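Local coordinates for protein inositol-1-monophosphatase (Thermotoga maritima, PDB 2P3N) that hydrolyses the phosphate ester of inositol 1-phosphate and the 1-phosphate of fructose 1,6-bisphosphate, using magnesium ions, at residues D2-F6 with F56-E60; L11-G15 with S95-A99; V25-E29 with T39-R43; L116-L120 with F129-E133; G213-F219 with N230-G236. The contacts are given in a common frame with arbitrary orientation. Residues are numbered along the deposited sequence.

Interaction 1: D2-F6 with F56-E60; sequences DRLDF and FFPDE
An aromatic cluster of Phe6, Phe56 and Phe57, flanked by a salt bridge, joins the N-terminal helix 2-21 to the loop between helix 40-56 and strand 61-64. Residues 2-6 are helical, with Phe6 N bonded to Asp2 O at 2.9 Å. Phe57 is the first residue past helix 40-56 to leave helical angles (phi/psi -129/55), and Glu60 is extended. The backbones stay well apart: the CA atoms of Arg3 and Phe57 are 9.6 Å apart, those of Phe6 and Phe56 9.5 Å. Side chains bridge the gap. The CA-to-CB bond of Phe6 (chi1 t) points toward the loop. The edge of Phe57 (chi1 m) meets the face of the Phe6 ring, with centroids 5.1 Å apart and planes at 69°. Phe6 CE1 also lies 3.9 Å from Phe56 CD1. Arg3 (m, t, t) stretches past Phe57, whose CE1 sits over one guanidinium face, 3.6 Å from Arg3 CZ. Glu60 (m, t) receives this arginine: Arg3 NH1 is 3.0 Å and Arg3 NH2 2.9 Å from Glu60 OE1. A weak bond runs from Arg3 NH2 to Glu60 OE2 at 3.0 Å. Trp76 NE1 also binds Glu60 OE1, and Tyr100 makes a cation-pi contact with Arg3. Glu60, a buried residue, thus has its charge balanced by Arg3, beside apolar rings.

Interaction 2: L11-G15 with S95-A99; sequences LRKVG and SISLA
This is helix-on-sheet packing in the alpha/beta fold of the inositol monophosphatase family. Helix 2-21 packs on strand 95-102 of the large mixed sheet, running roughly against it. The segment axes approach to 9.2 Å, at an angle of 152°. Residues 11-15 are helical, with Gly15 N bonded to Leu11 O at 2.9 Å; residues 95-99 are extended. The closest CA pair is Leu11 with Ile96, 6.4 Å apart. Leu11 (chi1 m) is the main bump. Its CD1 enters the hollow between Ile96 and Leu98, 3.5 Å from Ile96 CG2 and 4.1 Å from Leu98 CB. Ile96 (m, t) pushes back toward the helix, where its CD1 lies 3.9 Å from Val14 CG1. The same methyl also lies against the helix backbone at Gly15. Val14, Ile96 and Leu98 also touch helix 40-56. Ser97 points away, to the sheet face near the metal-binding Asp79. Ile96 CD1 comes to 3.6 Å from Gly15 N, and Leu11 CD1 to 3.1 Å from Ile96 O.

Interaction 3: V25-E29 with T39-R43; sequences VDNVE and TEIDR
Thr39 stands at the N-cap of helix 40-56. Against this helix start lie residues 25-29, a loop that enters strand 29-30 at Glu29. Thr39 has an extended backbone (phi/psi -129/176) and chi1 p; residues 40-43 are helical. Its OG1 accepts from Ile41 N at 3.2 Å and donates to Asp42 OD2 at 2.5 Å. Thr39 N donates to the same oxygen, Asp42 OD2, at 2.8 Å. Asp42 (chi1 m) has its other oxygen, OD1, bonded to Thr84 OG1. A salt bridge links the segments. Glu29 (m, t) extends its carboxylate to Arg43 (m, t, t), and Arg43 NH2 donates to Glu29 OE1 at 2.8 Å. Glu40 joins this network by charge alone: its OE2 is 3.4 Å from Arg43 NH1 but well out of the guanidinium plane. Arg43 thus meets both carboxylates, and offsets the closeness of Glu29 OE2 and Glu40 OE2, 4.4 Å apart. The apolar part is small. Val25 CG2 (chi1 p) lies 3.8 Å from Thr39 CB and 3.8 Å from Ile41 CD1. The arrangement is a capping box formed by Thr39 and Asp42, placed beside Thr84, a substrate-binding residue by similarity, with Thr39 about 9 Å from the bound magnesium by nearest side-chain atom.

Interaction 4: L116-L120 with F129-E133; sequences LNETL and FFNGE
Strands 118-123 and 127-130 form an antiparallel beta hairpin, and these segments are at the end away from its connecting loop. Leu120 and Phe130 are a non-hydrogen-bonded pair, with CA atoms 4.5 Å apart. Beyond them Asn131 N donates to Thr119 O at 2.9 Å. Two CA-H...O contacts add to the pairing: Phe130 CA to Thr119 O and Leu120 CA to Phe129 O, each 3.4 Å. After Phe130 the chain reverses in a type I' turn, Phe130 to Glu133, with Asn131 (phi/psi 43/34) and Gly132 (108/-25) at its corners. Phe130 N to Glu133 O and Glu133 N to Phe130 O are both 2.8 Å. On the other segment, Asn117 (61/43) and Glu118 form a G1 bulge opposite Ala113. Asn131 (chi1 m) turns its side chain back to the bulge: its ND2 donates to Asn117 O at 3.2 Å, and its OD1 weakly accepts from Thr119 N at 3.2 Å. Phe130 (chi1 t) lays a ring face against Leu120, whose CG is 4.1 Å from the ring centroid in a CH-pi contact. Glu118 CB is 3.7 Å from Phe130 CE1; its carboxylate binds Arg188 and Tyr183. Arg12 of a neighbouring subunit binds Glu133 and Asn131 O. One asparagine amide thus serves backbone groups of the bulge and strand, while Phe130 and Leu120 pack together on one face of the sheet.

Interaction 5: G213-F219 with N230-G236; sequences GGMVTDF and NFIFSNG
Val216 (chi1 t) sits beside two aromatic rings on one face of the sheet. Its CG1 is 3.7 Å from Phe233 CE2 and 3.9 Å from Phe231 CD1, at the edge of that ring. Helix 199-211 covers this face. On the other face, Ile232 (m, t) packs by its CG1 against Phe219 CD2 at 3.6 Å, and by its CB against Thr217 CG2 at 3.8 Å. Helix 239-253 lies on this second face. Strands 215-217 and 230-234 run antiparallel at 170°, their axes 4.8 Å apart. They lie at one edge of the five-stranded mixed sheet of the inositol monophosphatase fold, with 215-217 outermost. Met215-Ser234 and Thr217-Ile232 are hydrogen-bonded pairs; Val216-Phe233, between them, is non-hydrogen-bonded. The bonds are Met215 N to Ser234 O 2.7 Å, Ser234 N to Met215 O 2.9 Å, Thr217 N to Ile232 O 3.0 Å and Ile232 N to Thr217 O 2.7 Å. At one end Gly213 closes the preceding helix in a Schellman motif. At the other, Asp218 CA meets Asn230 O at 3.2 Å, and Asp218 OD2 binds Ser220.

How the interactions relate
Interaction 2 is wholly buried and apolar, with no hydrogen bond across it. Interactions 1, 3, 4 and 5 are partly buried; 1, 3 and 4 mix apolar contacts with side-chain polar ones. Interactions 1 and 2 share helix 2-21: its start meets a loop through rings and a salt bridge, its middle meets the large sheet through aliphatic side chains. Interactions 2 and 4 reach that same sheet and touch, since Arg12 bonds to Thr119 and, weakly, to Asn131. Helix 40-56 begins in interaction 3 and ends in interaction 1, their centres about 27 Å apart. Interaction 5 belongs to the other sheet, across the chain centre from interaction 2, and is held mainly by backbone pairing.

Interaction 1: D2-F6 with F56-E60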
# COMPACT_ATOMS: atom_id res chain seq x y z
N ASP A 2 0.92 20.09 17.51
CA ASP A 2 1.92 19.25 18.16
C ASP A 2 1.18 17.96 18.51
O ASP A 2 1.58 16.87 18.11
CB ASP A 2 2.43 19.96 19.42
CG ASP A 2 3.51 19.18 20.15
OD1 ASP A 2 4.49 18.77 19.47
OD2 ASP A 2 3.40 18.99 21.38
N ARG A 3 0.06 18.10 19.22
CA ARG A 3 -0.73 16.96 19.64
C ARG A 3 -1.24 16.12 18.47
O ARG A 3 -1.11 14.90 18.48
CB ARG A 3 -1.90 17.43 20.50
CG ARG A 3 -1.47 17.94 21.88
CD ARG A 3 -2.62 18.56 22.69
NE ARG A 3 -2.15 19.02 24.00
CZ ARG A 3 -2.21 18.30 25.11
NH1 ARG A 3 -2.74 17.08 25.10
NH2 ARG A 3 -1.71 18.79 26.24
N LEU A 4 -1.83 16.77 17.48
CA LEU A 4 -2.36 16.04 16.32
C LEU A 4 -1.27 15.26 15.60
O LEU A 4 -1.42 14.07 15.36
CB LEU A 4 -3.03 17.00 15.34
CG LEU A 4 -3.55 16.38 14.04
CD1 LEU A 4 -4.79 15.53 14.33
CD2 LEU A 4 -3.88 17.48 13.06
N ASP A 5 -0.17 15.94 15.27
CA ASP A 5 0.95 15.33 14.56
C ASP A 5 1.56 14.16 15.34
O ASP A 5 1.93 13.13 14.76
CB ASP A 5 2.02 16.40 14.31
CG ASP A 5 3.06 15.96 13.30
OD1 ASP A 5 4.28 16.07 13.59
OD2 ASP A 5 2.65 15.52 12.21
N PHE A 6 1.67 14.36 16.65
CA PHE A 6 2.20 13.37 17.58
C PHE A 6 1.34 12.12 17.54
O PHE A 6 1.84 11.00 17.51
CB PHE A 6 2.18 13.98 19.00
CG PHE A 6 2.33 12.97 20.10
CD1 PHE A 6 3.59 12.60 20.56
CD2 PHE A 6 1.21 12.40 20.71
CE1 PHE A 6 3.74 11.67 21.60
CE2 PHE A 6 1.34 11.48 21.75
CZ PHE A 6 2.60 11.11 22.20
N PHE A 56 5.57 12.48 26.97
CA PHE A 56 5.48 13.86 26.48
C PHE A 56 4.38 14.69 27.11
O PHE A 56 4.36 15.91 26.99
CB PHE A 56 5.31 13.87 24.95
CG PHE A 56 6.52 13.40 24.21
CD1 PHE A 56 6.75 12.04 24.00
CD2 PHE A 56 7.49 14.31 23.79
CE1 PHE A 56 7.92 11.60 23.37
CE2 PHE A 56 8.66 13.88 23.16
CZ PHE A 56 8.87 12.52 22.96
N PHE A 57 3.46 14.02 27.80
CA PHE A 57 2.37 14.73 28.45
C PHE A 57 2.31 14.26 29.90
O PHE A 57 1.26 13.83 30.40
CB PHE A 57 1.07 14.43 27.68
CG PHE A 57 1.13 14.88 26.24
CD1 PHE A 57 0.75 16.16 25.88
CD2 PHE A 57 1.63 14.03 25.26
CE1 PHE A 57 0.86 16.60 24.55
CE2 PHE A 57 1.74 14.46 23.94
CZ PHE A 57 1.36 15.74 23.59
N PRO A 58 3.45 14.39 30.60
CA PRO A 58 3.68 14.02 32.00
C PRO A 58 2.49 14.02 32.95
O PRO A 58 2.13 12.97 33.48
CB PRO A 58 4.77 14.99 32.42
CG PRO A 58 5.59 15.06 31.21
CD PRO A 58 4.57 15.22 30.12
N ASP A 59 1.89 15.18 33.18
CA ASP A 59 0.78 15.22 34.12
C ASP A 59 -0.60 15.36 33.49
O ASP A 59 -1.37 16.26 33.83
CB ASP A 59 1.01 16.33 35.18
CG ASP A 59 1.34 17.69 34.56
OD1 ASP A 59 0.48 18.25 33.84
OD2 ASP A 59 2.46 18.20 34.80
N GLU A 60 -0.90 14.46 32.56
CA GLU A 60 -2.19 14.47 31.90
C GLU A 60 -2.77 13.07 32.08
O GLU A 60 -2.02 12.11 32.26
CB GLU A 60 -2.02 14.86 30.43
CG GLU A 60 -1.61 16.33 30.33
CD GLU A 60 -1.41 16.83 28.91
OE1 GLU A 60 -2.26 16.52 28.04
OE2 GLU A 60 -0.41 17.54 28.67

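Interaction 2: L11-G15 with S95-A99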
# COMPACT_ATOMS: atom_id res chain seq x y z
N LEU A 11 0.23 6.55 16.22
CA LEU A 11 -0.64 5.47 15.79
C LEU A 11 -0.12 4.80 14.53
O LEU A 11 -0.34 3.62 14.32
CB LEU A 11 -2.07 5.98 15.56
CG LEU A 11 -2.83 6.55 16.76
CD1 LEU A 11 -4.24 6.05 16.69
CD2 LEU A 11 -2.18 6.15 18.08
N ARG A 12 0.58 5.57 13.70
CA ARG A 12 1.13 5.02 12.47
C ARG A 12 2.28 4.08 12.78
O ARG A 12 2.47 3.09 12.08
CB ARG A 12 1.57 6.14 11.53
CG ARG A 12 0.44 6.65 10.65
CD ARG A 12 0.84 7.83 9.79
NE ARG A 12 -0.24 8.17 8.86
CZ ARG A 12 -0.19 9.18 7.99
NH1 ARG A 12 0.87 9.96 7.92
NH2 ARG A 12 -1.22 9.39 7.18
N LYS A 13 3.01 4.38 13.84
CA LYS A 13 4.15 3.55 14.24
C LYS A 13 3.63 2.27 14.92
O LYS A 13 4.03 1.15 14.57
CB LYS A 13 5.04 4.33 15.21
CG LYS A 13 6.34 3.64 15.59
CD LYS A 13 6.92 4.28 16.85
CE LYS A 13 8.31 3.75 17.22
NZ LYS A 13 9.39 4.24 16.31
N VAL A 14 2.74 2.44 15.89
CA VAL A 14 2.17 1.30 16.59
C VAL A 14 1.41 0.41 15.61
O VAL A 14 1.40 -0.82 15.75
CB VAL A 14 1.22 1.78 17.70
CG1 VAL A 14 0.66 0.60 18.46
CG2 VAL A 14 1.97 2.71 18.65
N GLY A 15 0.80 1.01 14.61
CA GLY A 15 0.06 0.24 13.63
C GLY A 15 0.88 -0.90 13.06
O GLY A 15 0.35 -1.97 12.74
N SER A 95 -8.63 -0.83 13.83
CA SER A 95 -7.90 0.42 13.91
C SER A 95 -7.44 0.75 15.32
O SER A 95 -7.76 0.04 16.28
CB SER A 95 -8.78 1.55 13.39
OG SER A 95 -10.04 1.55 14.03
N ILE A 96 -6.66 1.82 15.43
CA ILE A 96 -6.16 2.31 16.70
C ILE A 96 -6.79 3.68 16.85
O ILE A 96 -6.78 4.47 15.91
CB ILE A 96 -4.63 2.51 16.71
CG1 ILE A 96 -3.92 1.25 16.22
CG2 ILE A 96 -4.18 2.82 18.12
CD1 ILE A 96 -2.38 1.41 16.24
N SER A 97 -7.34 3.98 18.01
CA SER A 97 -7.97 5.27 18.17
C SER A 97 -7.39 6.07 19.33
O SER A 97 -7.08 5.53 20.40
CB SER A 97 -9.48 5.07 18.36
OG SER A 97 -10.18 6.27 18.10
N LEU A 98 -7.22 7.37 19.09
CA LEU A 98 -6.68 8.30 20.07
C LEU A 98 -7.40 9.64 20.04
O LEU A 98 -7.29 10.38 19.06
CB LEU A 98 -5.18 8.56 19.83
CG LEU A 98 -4.51 9.42 20.91
CD1 LEU A 98 -4.59 8.69 22.26
CD2 LEU A 98 -3.06 9.70 20.56
N ALA A 99 -8.14 9.94 21.10
CA ALA A 99 -8.85 11.22 21.19
C ALA A 99 -8.27 11.99 22.36
O ALA A 99 -7.90 11.39 23.37
CB ALA A 99 -10.35 10.99 21.41

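Interaction 3: V25-E29 with T39-R43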
# COMPACT_ATOMS: atom_id res chain seq x y z
N VAL A 25 -2.67 -14.14 16.15
CA VAL A 25 -2.59 -14.19 17.62
C VAL A 25 -3.27 -15.48 18.08
O VAL A 25 -4.48 -15.65 17.92
CB VAL A 25 -3.26 -12.96 18.30
CG1 VAL A 25 -4.69 -12.81 17.84
CG2 VAL A 25 -3.22 -13.14 19.80
N ASP A 26 -2.48 -16.39 18.63
CA ASP A 26 -3.00 -17.68 19.09
C ASP A 26 -3.68 -17.59 20.45
O ASP A 26 -4.58 -18.38 20.76
CB ASP A 26 -1.87 -18.72 19.10
CG ASP A 26 -0.61 -18.21 19.79
OD1 ASP A 26 0.45 -18.83 19.61
OD2 ASP A 26 -0.69 -17.18 20.51
N ASN A 27 -3.25 -16.61 21.25
CA ASN A 27 -3.77 -16.39 22.59
C ASN A 27 -5.02 -15.52 22.70
O ASN A 27 -4.94 -14.37 23.13
CB ASN A 27 -2.66 -15.76 23.42
CG ASN A 27 -2.10 -14.49 22.77
OD1 ASN A 27 -1.50 -14.55 21.69
ND2 ASN A 27 -2.30 -13.34 23.42
N VAL A 28 -6.19 -16.03 22.34
CA VAL A 28 -7.40 -15.21 22.47
C VAL A 28 -7.97 -15.32 23.89
O VAL A 28 -8.18 -16.42 24.40
CB VAL A 28 -8.49 -15.60 21.45
CG1 VAL A 28 -9.63 -14.61 21.52
CG2 VAL A 28 -7.90 -15.62 20.06
N GLU A 29 -8.22 -14.17 24.52
CA GLU A 29 -8.75 -14.11 25.88
C GLU A 29 -10.13 -13.46 25.93
O GLU A 29 -10.38 -12.45 25.27
CB GLU A 29 -7.78 -13.32 26.77
CG GLU A 29 -6.41 -13.98 26.95
CD GLU A 29 -5.34 -13.00 27.45
OE1 GLU A 29 -5.63 -12.26 28.41
OE2 GLU A 29 -4.22 -12.99 26.87
N THR A 39 -6.49 -9.50 23.59
CA THR A 39 -5.29 -10.29 23.39
C THR A 39 -4.11 -9.60 24.05
O THR A 39 -4.25 -8.50 24.60
CB THR A 39 -4.98 -10.49 21.88
OG1 THR A 39 -4.49 -9.27 21.30
CG2 THR A 39 -6.23 -10.92 21.14
N GLU A 40 -2.96 -10.25 24.01
CA GLU A 40 -1.75 -9.69 24.60
C GLU A 40 -1.23 -8.55 23.72
O GLU A 40 -0.45 -7.71 24.18
CB GLU A 40 -0.68 -10.78 24.73
CG GLU A 40 0.58 -10.34 25.48
CD GLU A 40 0.30 -9.99 26.95
OE1 GLU A 40 1.15 -9.31 27.58
OE2 GLU A 40 -0.76 -10.40 27.46
N ILE A 41 -1.65 -8.52 22.46
CA ILE A 41 -1.20 -7.45 21.56
C ILE A 41 -2.02 -6.18 21.80
O ILE A 41 -1.54 -5.08 21.54
CB ILE A 41 -1.29 -7.88 20.08
CG1 ILE A 41 -0.42 -9.11 19.84
CG2 ILE A 41 -0.74 -6.78 19.19
CD1 ILE A 41 -0.84 -10.32 20.61
N ASP A 42 -3.25 -6.33 22.29
CA ASP A 42 -4.09 -5.18 22.61
C ASP A 42 -3.31 -4.40 23.69
O ASP A 42 -3.16 -3.18 23.61
CB ASP A 42 -5.44 -5.61 23.20
CG ASP A 42 -6.38 -6.25 22.17
OD1 ASP A 42 -7.39 -5.61 21.79
OD2 ASP A 42 -6.12 -7.39 21.73
N ARG A 43 -2.80 -5.15 24.68
CA ARG A 43 -2.04 -4.59 25.80
C ARG A 43 -0.68 -4.04 25.41
O ARG A 43 -0.26 -2.99 25.88
CB ARG A 43 -1.81 -5.65 26.87
CG ARG A 43 -3.05 -6.23 27.50
CD ARG A 43 -2.64 -7.21 28.60
NE ARG A 43 -3.77 -7.93 29.16
CZ ARG A 43 -4.39 -8.94 28.56
NH1 ARG A 43 -3.97 -9.35 27.37
NH2 ARG A 43 -5.43 -9.53 29.15

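Interaction 4: L116-L120 with F129-E133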
# COMPACT_ATOMS: atom_id res chain seq x y z
N LEU A 116 -5.14 -1.10 6.18
CA LEU A 116 -5.71 -0.37 5.07
C LEU A 116 -4.90 0.86 4.71
O LEU A 116 -5.09 1.43 3.65
CB LEU A 116 -7.14 0.06 5.39
CG LEU A 116 -8.20 -0.99 5.75
CD1 LEU A 116 -9.54 -0.29 5.96
CD2 LEU A 116 -8.32 -2.02 4.63
N ASN A 117 -4.00 1.26 5.61
CA ASN A 117 -3.20 2.46 5.43
C ASN A 117 -4.11 3.69 5.33
O ASN A 117 -3.92 4.57 4.50
CB ASN A 117 -2.31 2.35 4.19
CG ASN A 117 -1.04 1.61 4.48
OD1 ASN A 117 -0.20 2.09 5.24
ND2 ASN A 117 -0.89 0.43 3.90
N GLU A 118 -5.11 3.72 6.19
CA GLU A 118 -6.04 4.83 6.23
C GLU A 118 -5.91 5.53 7.55
O GLU A 118 -6.03 4.90 8.61
CB GLU A 118 -7.46 4.32 6.07
CG GLU A 118 -7.68 3.58 4.77
CD GLU A 118 -9.12 3.16 4.58
OE1 GLU A 118 -9.52 2.98 3.41
OE2 GLU A 118 -9.83 3.02 5.60
N THR A 119 -5.63 6.82 7.51
CA THR A 119 -5.50 7.61 8.72
C THR A 119 -6.46 8.79 8.62
O THR A 119 -6.23 9.74 7.88
CB THR A 119 -4.06 8.14 8.93
OG1 THR A 119 -3.11 7.08 8.74
CG2 THR A 119 -3.91 8.66 10.37
N LEU A 120 -7.54 8.69 9.38
CA LEU A 120 -8.56 9.72 9.43
C LEU A 120 -8.36 10.49 10.73
O LEU A 120 -8.19 9.89 11.78
CB LEU A 120 -9.94 9.06 9.37
CG LEU A 120 -10.07 8.20 8.11
CD1 LEU A 120 -9.69 6.77 8.45
CD2 LEU A 120 -11.49 8.24 7.58
N PHE A 129 -9.61 15.37 8.01
CA PHE A 129 -8.70 14.92 6.96
C PHE A 129 -8.62 13.41 6.85
O PHE A 129 -9.04 12.67 7.73
CB PHE A 129 -7.28 15.44 7.19
CG PHE A 129 -7.12 16.93 7.06
CD1 PHE A 129 -7.66 17.80 8.00
CD2 PHE A 129 -6.33 17.47 6.05
CE1 PHE A 129 -7.42 19.18 7.94
CE2 PHE A 129 -6.07 18.84 5.98
CZ PHE A 129 -6.62 19.69 6.93
N PHE A 130 -8.02 12.97 5.75
CA PHE A 130 -7.80 11.57 5.42
C PHE A 130 -6.43 11.59 4.74
O PHE A 130 -6.28 12.17 3.66
CB PHE A 130 -8.86 11.12 4.41
CG PHE A 130 -8.98 9.63 4.26
CD1 PHE A 130 -7.86 8.81 4.31
CD2 PHE A 130 -10.23 9.06 4.06
CE1 PHE A 130 -7.99 7.44 4.17
CE2 PHE A 130 -10.36 7.68 3.92
CZ PHE A 130 -9.23 6.86 3.98
N ASN A 131 -5.43 10.99 5.39
CA ASN A 131 -4.07 10.94 4.85
C ASN A 131 -3.58 12.26 4.25
O ASN A 131 -2.83 12.27 3.27
CB ASN A 131 -3.91 9.83 3.81
CG ASN A 131 -4.03 8.45 4.41
OD1 ASN A 131 -3.59 8.21 5.53
ND2 ASN A 131 -4.61 7.53 3.67
N GLY A 132 -4.03 13.37 4.84
CA GLY A 132 -3.59 14.66 4.37
C GLY A 132 -4.59 15.49 3.61
O GLY A 132 -4.49 16.71 3.58
N GLU A 133 -5.57 14.84 2.99
CA GLU A 133 -6.55 15.60 2.22
C GLU A 133 -7.87 15.77 2.96
O GLU A 133 -8.25 14.95 3.81
CB GLU A 133 -6.79 14.93 0.87
CG GLU A 133 -7.44 13.57 0.94
CD GLU A 133 -7.63 12.96 -0.43
OE1 GLU A 133 -6.60 12.66 -1.08
OE2 GLU A 133 -8.80 12.80 -0.85

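Interaction 5: G213-F219 with N230-G236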
# COMPACT_ATOMS: atom_id res chain seq x y z
N GLY A 213 -18.43 18.23 9.02
CA GLY A 213 -19.78 18.74 8.83
C GLY A 213 -20.97 17.82 9.13
O GLY A 213 -22.11 18.21 8.90
N GLY A 214 -20.72 16.62 9.65
CA GLY A 214 -21.81 15.71 9.95
C GLY A 214 -22.47 15.93 11.31
O GLY A 214 -22.23 16.93 11.99
N MET A 215 -23.32 14.99 11.69
CA MET A 215 -24.02 15.06 12.98
C MET A 215 -23.70 13.85 13.83
O MET A 215 -23.60 12.73 13.35
CB MET A 215 -25.54 15.12 12.79
CG MET A 215 -26.10 16.46 12.33
SD MET A 215 -27.90 16.37 12.12
CE MET A 215 -28.44 17.31 13.53
N VAL A 216 -23.53 14.11 15.12
CA VAL A 216 -23.25 13.07 16.09
C VAL A 216 -24.22 13.32 17.24
O VAL A 216 -24.23 14.40 17.85
CB VAL A 216 -21.78 13.16 16.60
CG1 VAL A 216 -21.48 11.98 17.53
CG2 VAL A 216 -20.81 13.17 15.42
N THR A 217 -25.05 12.33 17.53
CA THR A 217 -26.02 12.47 18.61
C THR A 217 -26.37 11.15 19.27
O THR A 217 -25.94 10.08 18.84
CB THR A 217 -27.34 13.08 18.09
OG1 THR A 217 -28.22 13.29 19.20
CG2 THR A 217 -28.02 12.14 17.11
N ASP A 218 -27.16 11.25 20.34
CA ASP A 218 -27.62 10.08 21.07
C ASP A 218 -28.92 9.66 20.38
O ASP A 218 -29.32 10.26 19.38
CB ASP A 218 -27.90 10.42 22.53
CG ASP A 218 -29.24 11.09 22.72
OD1 ASP A 218 -29.44 12.22 22.22
OD2 ASP A 218 -30.11 10.47 23.38
N PHE A 219 -29.59 8.65 20.91
CA PHE A 219 -30.83 8.18 20.30
C PHE A 219 -32.01 9.14 20.42
O PHE A 219 -33.00 9.02 19.70
CB PHE A 219 -31.21 6.81 20.88
CG PHE A 219 -30.36 5.67 20.36
CD1 PHE A 219 -30.51 4.38 20.86
CD2 PHE A 219 -29.41 5.89 19.36
CE1 PHE A 219 -29.74 3.32 20.38
CE2 PHE A 219 -28.63 4.83 18.87
CZ PHE A 219 -28.80 3.55 19.39
N ASN A 230 -25.64 5.93 23.61
CA ASN A 230 -26.10 5.57 22.27
C ASN A 230 -25.53 6.59 21.30
O ASN A 230 -25.41 7.77 21.65
CB ASN A 230 -27.62 5.61 22.17
CG ASN A 230 -28.30 5.39 23.51
OD1 ASN A 230 -28.04 4.39 24.19
ND2 ASN A 230 -29.18 6.31 23.89
N PHE A 231 -25.20 6.15 20.09
CA PHE A 231 -24.62 7.05 19.10
C PHE A 231 -25.15 6.94 17.69
O PHE A 231 -25.30 5.85 17.14
CB PHE A 231 -23.10 6.88 19.08
CG PHE A 231 -22.39 7.65 20.16
CD1 PHE A 231 -22.14 9.00 20.00
CD2 PHE A 231 -22.01 7.02 21.33
CE1 PHE A 231 -21.51 9.71 21.00
CE2 PHE A 231 -21.39 7.74 22.33
CZ PHE A 231 -21.14 9.09 22.16
N ILE A 232 -25.43 8.11 17.12
CA ILE A 232 -25.93 8.19 15.76
C ILE A 232 -25.06 9.16 14.98
O ILE A 232 -25.09 10.37 15.23
CB ILE A 232 -27.40 8.69 15.72
CG1 ILE A 232 -28.30 7.74 16.53
CG2 ILE A 232 -27.89 8.77 14.26
CD1 ILE A 232 -29.75 8.17 16.60
N PHE A 233 -24.26 8.63 14.05
CA PHE A 233 -23.39 9.44 13.21
C PHE A 233 -24.07 9.57 11.84
O PHE A 233 -24.55 8.58 11.29
CB PHE A 233 -22.02 8.79 13.02
CG PHE A 233 -21.26 8.59 14.31
CD1 PHE A 233 -21.51 7.47 15.11
CD2 PHE A 233 -20.29 9.50 14.72
CE1 PHE A 233 -20.80 7.28 16.29
CE2 PHE A 233 -19.58 9.31 15.90
CZ PHE A 233 -19.83 8.20 16.68
N SER A 234 -24.10 10.78 11.30
CA SER A 234 -24.75 10.98 10.02
C SER A 234 -24.22 12.20 9.26
O SER A 234 -23.51 13.03 9.83
CB SER A 234 -26.26 11.12 10.24
OG SER A 234 -27.02 10.65 9.13
N ASN A 235 -24.57 12.29 7.98
CA ASN A 235 -24.17 13.43 7.16
C ASN A 235 -25.00 14.66 7.52
O ASN A 235 -24.81 15.73 6.94
CB ASN A 235 -24.35 13.11 5.67
CG ASN A 235 -25.71 12.50 5.37
OD1 ASN A 235 -26.68 12.72 6.10
ND2 ASN A 235 -25.78 11.73 4.28
N GLY A 236 -25.92 14.50 8.47
CA GLY A 236 -26.77 15.60 8.87
C GLY A 236 -27.85 15.89 7.85
O GLY A 236 -28.44 16.97 7.86